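Local coordinates for protein gamma-D-glutamyl-L-lysine dipeptidyl-peptidase (Bacillus cereus ATCC 10987, PDB 3H41) that probably hydrolyses gamma-D-glutamyl-L-lysine bonds in murein peptides as an NlpC/P60 cysteine peptidase, releasing the dipeptide L-Ala-gamma-D-Glu during peptidoglycan degradation, at residues K8-P22 / G98-A112. Numbering follows the deposited sequence.
Sequences KAFIDVSAATLWTAP and GWMPEKQLTYNQEFA
Phe-10 and Thr-106 form an antiparallel hydrogen-bonded pair, Phe-10 N to Thr-106 O 2.9 Å and Thr-106 N to Phe-10 O 2.8 Å, while Trp-19 and Trp-99 make a second, separate bridge two residues out of register. Between them runs the 3-10 turn 102-104 that precedes the last strand, as in bacterial SH3 barrels; the N-terminal segment thus pairs with the strands before and after this turn, and Asp-12 N also donates to Gln-104 O at its end. Beyond the first bridge, the edge of Phe-111 points at the face of Phe-10 in a T-shaped stack, centroids 5.2 Å apart and planes at 74°. Helix 109-113 presents this ring, and its first turn is capped by Asn-108 OD1, which accepts from Phe-111 N. On the barrel interior, SE of Met-100, a selenomethionine here, lies 3.8 Å from Ile-11 CD1, and a bend at chi3 (-68°) carries CE of Met-100 over to Ala-16 CB. The extended Gln-104 crosses Val-13, whose CG2 rests 3.9 Å from Gln-104 CD; Gln-104 NE2 donates to the backbone oxygens of Ser-32 and Thr-34, while a water links OE1 to Thr-17 O. Near the substrate-binding residue Glu-61, which Thr-20 touches, the chain turns through Ala-21 and Pro-22 lies flat on the indole of Trp-99. This is a CH-pi contact, with Pro-22 CD 3.6 Å from the centroid of the five-membered ring and 10° off its normal.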
loop_
_atom_site.group_PDB
_atom_site.type_symbol
_atom_site.label_atom_id
_atom_site.label_comp_id
_atom_site.label_asym_id
_atom_site.label_seq_id
_atom_site.Cartn_x
_atom_site.Cartn_y
_atom_site.Cartn_z
ATOM N N LYS A 8 -20.600 5.790 1.330
ATOM C CA LYS A 8 -19.480 5.191 2.013
ATOM C C LYS A 8 -19.415 3.698 1.689
ATOM O O LYS A 8 -20.434 3.009 1.624
ATOM C CB LYS A 8 -19.627 5.471 3.514
ATOM C CG LYS A 8 -18.508 5.013 4.408
ATOM C CD LYS A 8 -18.860 5.150 5.915
ATOM C CE LYS A 8 -19.197 6.592 6.347
ATOM N NZ LYS A 8 -18.209 7.194 7.288
ATOM N N ALA A 9 -18.224 3.194 1.390
ATOM C CA ALA A 9 -18.094 1.771 1.201
ATOM C C ALA A 9 -16.717 1.350 1.680
ATOM O O ALA A 9 -15.863 2.191 1.969
ATOM C CB ALA A 9 -18.346 1.374 -0.251
ATOM N N PHE A 10 -16.530 0.046 1.769
ATOM C CA PHE A 10 -15.275 -0.538 2.251
ATOM C C PHE A 10 -14.728 -1.578 1.282
ATOM O O PHE A 10 -15.468 -2.378 0.741
ATOM C CB PHE A 10 -15.521 -1.159 3.630
ATOM C CG PHE A 10 -15.899 -0.122 4.669
ATOM C CD1 PHE A 10 -14.925 0.590 5.355
ATOM C CD2 PHE A 10 -17.210 0.206 4.862
ATOM C CE1 PHE A 10 -15.260 1.580 6.278
ATOM C CE2 PHE A 10 -17.559 1.193 5.779
ATOM C CZ PHE A 10 -16.586 1.879 6.479
ATOM N N ILE A 11 -13.413 -1.615 1.133
ATOM C CA ILE A 11 -12.762 -2.656 0.331
ATOM C C ILE A 11 -13.013 -4.048 0.907
ATOM O O ILE A 11 -12.779 -4.272 2.090
ATOM C CB ILE A 11 -11.239 -2.392 0.248
ATOM C CG1 ILE A 11 -10.978 -0.987 -0.277
ATOM C CG2 ILE A 11 -10.536 -3.464 -0.599
ATOM C CD1 ILE A 11 -11.524 -0.664 -1.646
ATOM N N ASP A 12 -13.459 -4.972 0.050
ATOM C CA ASP A 12 -13.923 -6.295 0.459
ATOM C C ASP A 12 -12.995 -7.389 -0.056
ATOM O O ASP A 12 -13.329 -8.556 0.033
ATOM C CB ASP A 12 -15.384 -6.527 0.016
ATOM C CG ASP A 12 -16.032 -7.751 0.702
ATOM O OD1 ASP A 12 -15.845 -7.918 1.912
ATOM O OD2 ASP A 12 -16.707 -8.567 0.024
ATOM N N VAL A 13 -11.805 -7.003 -0.555
ATOM C CA VAL A 13 -10.836 -7.974 -1.041
ATOM C C VAL A 13 -9.515 -7.652 -0.377
ATOM O O VAL A 13 -9.327 -6.557 0.213
ATOM C CB VAL A 13 -10.725 -7.982 -2.633
ATOM C CG1 VAL A 13 -11.971 -8.625 -3.233
ATOM C CG2 VAL A 13 -10.487 -6.576 -3.199
ATOM N N SER A 14 -8.580 -8.591 -0.439
ATOM C CA SER A 14 -7.291 -8.365 0.251
ATOM C C SER A 14 -6.650 -7.065 -0.238
ATOM O O SER A 14 -6.234 -6.220 0.563
ATOM C CB SER A 14 -6.355 -9.542 0.089
ATOM O OG SER A 14 -6.150 -9.807 -1.294
ATOM N N ALA A 15 -6.614 -6.887 -1.546
ATOM C CA ALA A 15 -6.279 -5.599 -2.115
ATOM C C ALA A 15 -7.012 -5.365 -3.447
ATOM O O ALA A 15 -7.089 -6.269 -4.316
ATOM C CB ALA A 15 -4.761 -5.412 -2.233
ATOM N N ALA A 16 -7.650 -4.194 -3.537
ATOM C CA ALA A 16 -8.317 -3.743 -4.766
ATOM C C ALA A 16 -7.383 -2.853 -5.576
ATOM O O ALA A 16 -6.762 -1.948 -5.053
ATOM C CB ALA A 16 -9.597 -2.986 -4.471
ATOM N N THR A 17 -7.372 -3.080 -6.885
ATOM C CA THR A 17 -6.567 -2.298 -7.802
ATOM C C THR A 17 -7.494 -1.307 -8.487
ATOM O O THR A 17 -8.546 -1.701 -9.005
ATOM C CB THR A 17 -5.941 -3.259 -8.803
ATOM O OG1 THR A 17 -5.112 -4.178 -8.074
ATOM C CG2 THR A 17 -5.077 -2.506 -9.829
ATOM N N LEU A 18 -7.114 -0.031 -8.422
ATOM C CA LEU A 18 -7.873 1.036 -9.013
ATOM C C LEU A 18 -7.269 1.454 -10.367
ATOM O O LEU A 18 -6.055 1.657 -10.500
ATOM C CB LEU A 18 -7.919 2.233 -8.066
ATOM C CG LEU A 18 -8.987 2.109 -6.949
ATOM C CD1 LEU A 18 -8.625 1.024 -5.956
ATOM C CD2 LEU A 18 -9.110 3.485 -6.270
ATOM N N TRP A 19 -8.147 1.605 -11.341
ATOM C CA TRP A 19 -7.780 1.837 -12.761
ATOM C C TRP A 19 -8.047 3.297 -13.129
ATOM O O TRP A 19 -8.922 3.921 -12.537
ATOM C CB TRP A 19 -8.570 0.880 -13.685
ATOM C CG TRP A 19 -8.150 -0.543 -13.458
ATOM C CD1 TRP A 19 -8.443 -1.289 -12.361
ATOM C CD2 TRP A 19 -7.279 -1.363 -14.270
ATOM N NE1 TRP A 19 -7.849 -2.508 -12.435
ATOM C CE2 TRP A 19 -7.132 -2.597 -13.599
ATOM C CE3 TRP A 19 -6.655 -1.198 -15.517
ATOM C CZ2 TRP A 19 -6.354 -3.659 -14.112
ATOM C CZ3 TRP A 19 -5.878 -2.227 -16.012
ATOM C CH2 TRP A 19 -5.749 -3.458 -15.324
ATOM N N THR A 20 -7.309 3.824 -14.110
ATOM C CA THR A 20 -7.508 5.179 -14.572
ATOM C C THR A 20 -8.787 5.287 -15.395
ATOM O O THR A 20 -9.271 6.364 -15.607
ATOM C CB THR A 20 -6.336 5.651 -15.452
ATOM O OG1 THR A 20 -6.167 4.725 -16.542
ATOM C CG2 THR A 20 -5.059 5.741 -14.608
ATOM N N ALA A 21 -9.339 4.176 -15.864
ATOM C CA ALA A 21 -10.612 4.190 -16.577
ATOM C C ALA A 21 -11.270 2.885 -16.271
ATOM O O ALA A 21 -10.568 1.920 -15.998
ATOM C CB ALA A 21 -10.396 4.331 -18.109
ATOM N N PRO A 22 -12.605 2.832 -16.314
ATOM C CA PRO A 22 -13.253 1.541 -16.107
ATOM C C PRO A 22 -13.131 0.646 -17.362
ATOM O O PRO A 22 -12.681 1.131 -18.413
ATOM C CB PRO A 22 -14.712 1.939 -15.847
ATOM C CG PRO A 22 -14.876 3.207 -16.653
ATOM C CD PRO A 22 -13.576 3.908 -16.628
ATOM N N GLY A 98 -9.894 6.606 -8.451
ATOM C CA GLY A 98 -9.734 5.607 -9.481
ATOM C C GLY A 98 -10.928 4.694 -9.602
ATOM O O GLY A 98 -11.821 4.753 -8.810
ATOM N N TRP A 99 -10.897 3.831 -10.605
ATOM C CA TRP A 99 -12.009 2.950 -10.946
ATOM C C TRP A 99 -11.725 1.514 -10.538
ATOM O O TRP A 99 -10.600 0.997 -10.716
ATOM C CB TRP A 99 -12.278 3.018 -12.456
ATOM C CG TRP A 99 -12.764 4.341 -12.924
ATOM C CD1 TRP A 99 -12.015 5.416 -13.294
ATOM C CD2 TRP A 99 -14.140 4.716 -13.127
ATOM N NE1 TRP A 99 -12.851 6.461 -13.668
ATOM C CE2 TRP A 99 -14.153 6.048 -13.583
ATOM C CE3 TRP A 99 -15.354 4.056 -12.937
ATOM C CZ2 TRP A 99 -15.336 6.732 -13.876
ATOM C CZ3 TRP A 99 -16.538 4.741 -13.224
ATOM C CH2 TRP A 99 -16.518 6.059 -13.688
HETATM N N MSE A 100 -12.742 0.877 -9.972
HETATM C CA MSE A 100 -12.646 -0.492 -9.493
HETATM C C MSE A 100 -13.988 -1.232 -9.659
HETATM O O MSE A 100 -15.040 -0.589 -9.760
HETATM C CB MSE A 100 -12.189 -0.494 -8.035
HETATM C CG MSE A 100 -13.135 0.225 -7.059
HETATM SE SE MSE A 100 -12.554 -0.029 -5.204
HETATM C CE MSE A 100 -12.937 -1.866 -5.116
ATOM N N PRO A 101 -13.967 -2.579 -9.696
ATOM C CA PRO A 101 -15.263 -3.293 -9.758
ATOM C C PRO A 101 -16.081 -3.105 -8.516
ATOM O O PRO A 101 -15.563 -3.254 -7.409
ATOM C CB PRO A 101 -14.863 -4.756 -9.902
ATOM C CG PRO A 101 -13.468 -4.712 -10.502
ATOM C CD PRO A 101 -12.837 -3.508 -9.885
ATOM N N GLU A 102 -17.354 -2.785 -8.696
ATOM C CA GLU A 102 -18.268 -2.637 -7.556
ATOM C C GLU A 102 -18.316 -3.875 -6.663
ATOM O O GLU A 102 -18.510 -3.770 -5.450
ATOM C CB GLU A 102 -19.684 -2.280 -8.029
ATOM C CG GLU A 102 -20.519 -1.773 -6.850
ATOM C CD GLU A 102 -21.801 -1.075 -7.283
ATOM O OE1 GLU A 102 -22.405 -1.529 -8.273
ATOM O OE2 GLU A 102 -22.187 -0.082 -6.626
ATOM N N LYS A 103 -18.148 -5.041 -7.261
ATOM C CA LYS A 103 -18.195 -6.284 -6.524
ATOM C C LYS A 103 -17.057 -6.486 -5.540
ATOM O O LYS A 103 -17.119 -7.427 -4.742
ATOM C CB LYS A 103 -18.253 -7.493 -7.462
ATOM C CG LYS A 103 -17.029 -7.698 -8.354
ATOM C CD LYS A 103 -17.308 -8.798 -9.371
ATOM C CE LYS A 103 -16.101 -9.141 -10.208
ATOM N NZ LYS A 103 -16.422 -10.190 -11.245
ATOM N N GLN A 104 -16.063 -5.596 -5.584
ATOM C CA GLN A 104 -14.966 -5.606 -4.624
ATOM C C GLN A 104 -15.191 -4.687 -3.422
ATOM O O GLN A 104 -14.283 -4.524 -2.605
ATOM C CB GLN A 104 -13.653 -5.241 -5.331
ATOM C CG GLN A 104 -13.162 -6.358 -6.251
ATOM C CD GLN A 104 -11.788 -6.036 -6.810
ATOM O OE1 GLN A 104 -11.462 -4.868 -6.989
ATOM N NE2 GLN A 104 -10.988 -7.066 -7.078
ATOM N N LEU A 105 -16.394 -4.108 -3.325
ATOM C CA LEU A 105 -16.769 -3.189 -2.234
ATOM C C LEU A 105 -17.848 -3.866 -1.401
ATOM O O LEU A 105 -18.574 -4.736 -1.887
ATOM C CB LEU A 105 -17.329 -1.876 -2.781
ATOM C CG LEU A 105 -16.365 -0.942 -3.478
ATOM C CD1 LEU A 105 -17.134 0.284 -3.977
ATOM C CD2 LEU A 105 -15.192 -0.535 -2.559
ATOM N N THR A 106 -17.944 -3.475 -0.131
ATOM C CA THR A 106 -19.042 -3.929 0.684
ATOM C C THR A 106 -19.442 -2.803 1.642
ATOM O O THR A 106 -18.807 -1.725 1.701
ATOM C CB THR A 106 -18.675 -5.220 1.450
ATOM O OG1 THR A 106 -19.854 -5.750 2.065
ATOM C CG2 THR A 106 -17.613 -4.973 2.484
ATOM N N TYR A 107 -20.527 -3.038 2.374
ATOM C CA TYR A 107 -20.894 -2.144 3.482
ATOM C C TYR A 107 -21.552 -2.992 4.554
ATOM O O TYR A 107 -22.474 -3.737 4.259
ATOM C CB TYR A 107 -21.868 -1.043 3.040
ATOM C CG TYR A 107 -22.161 -0.053 4.173
ATOM C CD1 TYR A 107 -23.156 -0.322 5.125
ATOM C CD2 TYR A 107 -21.387 1.077 4.348
ATOM C CE1 TYR A 107 -23.410 0.561 6.175
ATOM C CE2 TYR A 107 -21.619 1.960 5.401
ATOM C CZ TYR A 107 -22.625 1.691 6.308
ATOM O OH TYR A 107 -22.850 2.560 7.356
ATOM N N ASN A 108 -21.055 -2.911 5.775
ATOM C CA ASN A 108 -21.685 -3.566 6.914
ATOM C C ASN A 108 -21.736 -2.550 8.052
ATOM O O ASN A 108 -20.720 -1.937 8.397
ATOM C CB ASN A 108 -20.889 -4.809 7.294
ATOM C CG ASN A 108 -21.451 -5.521 8.495
ATOM O OD1 ASN A 108 -21.017 -5.258 9.606
ATOM N ND2 ASN A 108 -22.348 -6.469 8.281
ATOM N N GLN A 109 -22.936 -2.305 8.589
ATOM C CA GLN A 109 -23.096 -1.264 9.607
ATOM C C GLN A 109 -22.242 -1.508 10.852
ATOM O O GLN A 109 -21.661 -0.562 11.415
ATOM C CB GLN A 109 -24.564 -1.132 10.033
ATOM C CG GLN A 109 -24.816 0.117 10.894
ATOM C CD GLN A 109 -24.432 1.403 10.174
ATOM O OE1 GLN A 109 -24.825 1.607 9.030
ATOM N NE2 GLN A 109 -23.627 2.255 10.824
ATOM N N GLU A 110 -22.199 -2.758 11.306
ATOM C CA GLU A 110 -21.357 -3.126 12.449
ATOM C C GLU A 110 -19.889 -2.789 12.198
ATOM O O GLU A 110 -19.242 -2.181 13.059
ATOM C CB GLU A 110 -21.466 -4.609 12.796
ATOM C CG GLU A 110 -20.594 -4.972 14.024
ATOM C CD GLU A 110 -20.627 -6.461 14.422
ATOM O OE1 GLU A 110 -21.150 -7.290 13.648
ATOM O OE2 GLU A 110 -20.101 -6.794 15.512
ATOM N N PHE A 111 -19.357 -3.187 11.033
ATOM C CA PHE A 111 -17.986 -2.792 10.665
ATOM C C PHE A 111 -17.841 -1.273 10.595
ATOM O O PHE A 111 -16.900 -0.695 11.137
ATOM C CB PHE A 111 -17.561 -3.407 9.327
ATOM C CG PHE A 111 -16.106 -3.192 8.994
ATOM C CD1 PHE A 111 -15.128 -4.105 9.418
ATOM C CD2 PHE A 111 -15.701 -2.077 8.273
ATOM C CE1 PHE A 111 -13.780 -3.921 9.118
ATOM C CE2 PHE A 111 -14.351 -1.877 7.983
ATOM C CZ PHE A 111 -13.384 -2.819 8.392
ATOM N N ALA A 112 -18.754 -0.621 9.883
ATOM C CA ALA A 112 -18.743 0.849 9.804
ATOM C C ALA A 112 -18.728 1.501 11.218
ATOM O O ALA A 112 -17.976 2.441 11.469
ATOM C CB ALA A 112 -19.942 1.337 8.998
HETATM O O HOH W 1 -9.478 -4.242 -8.609
#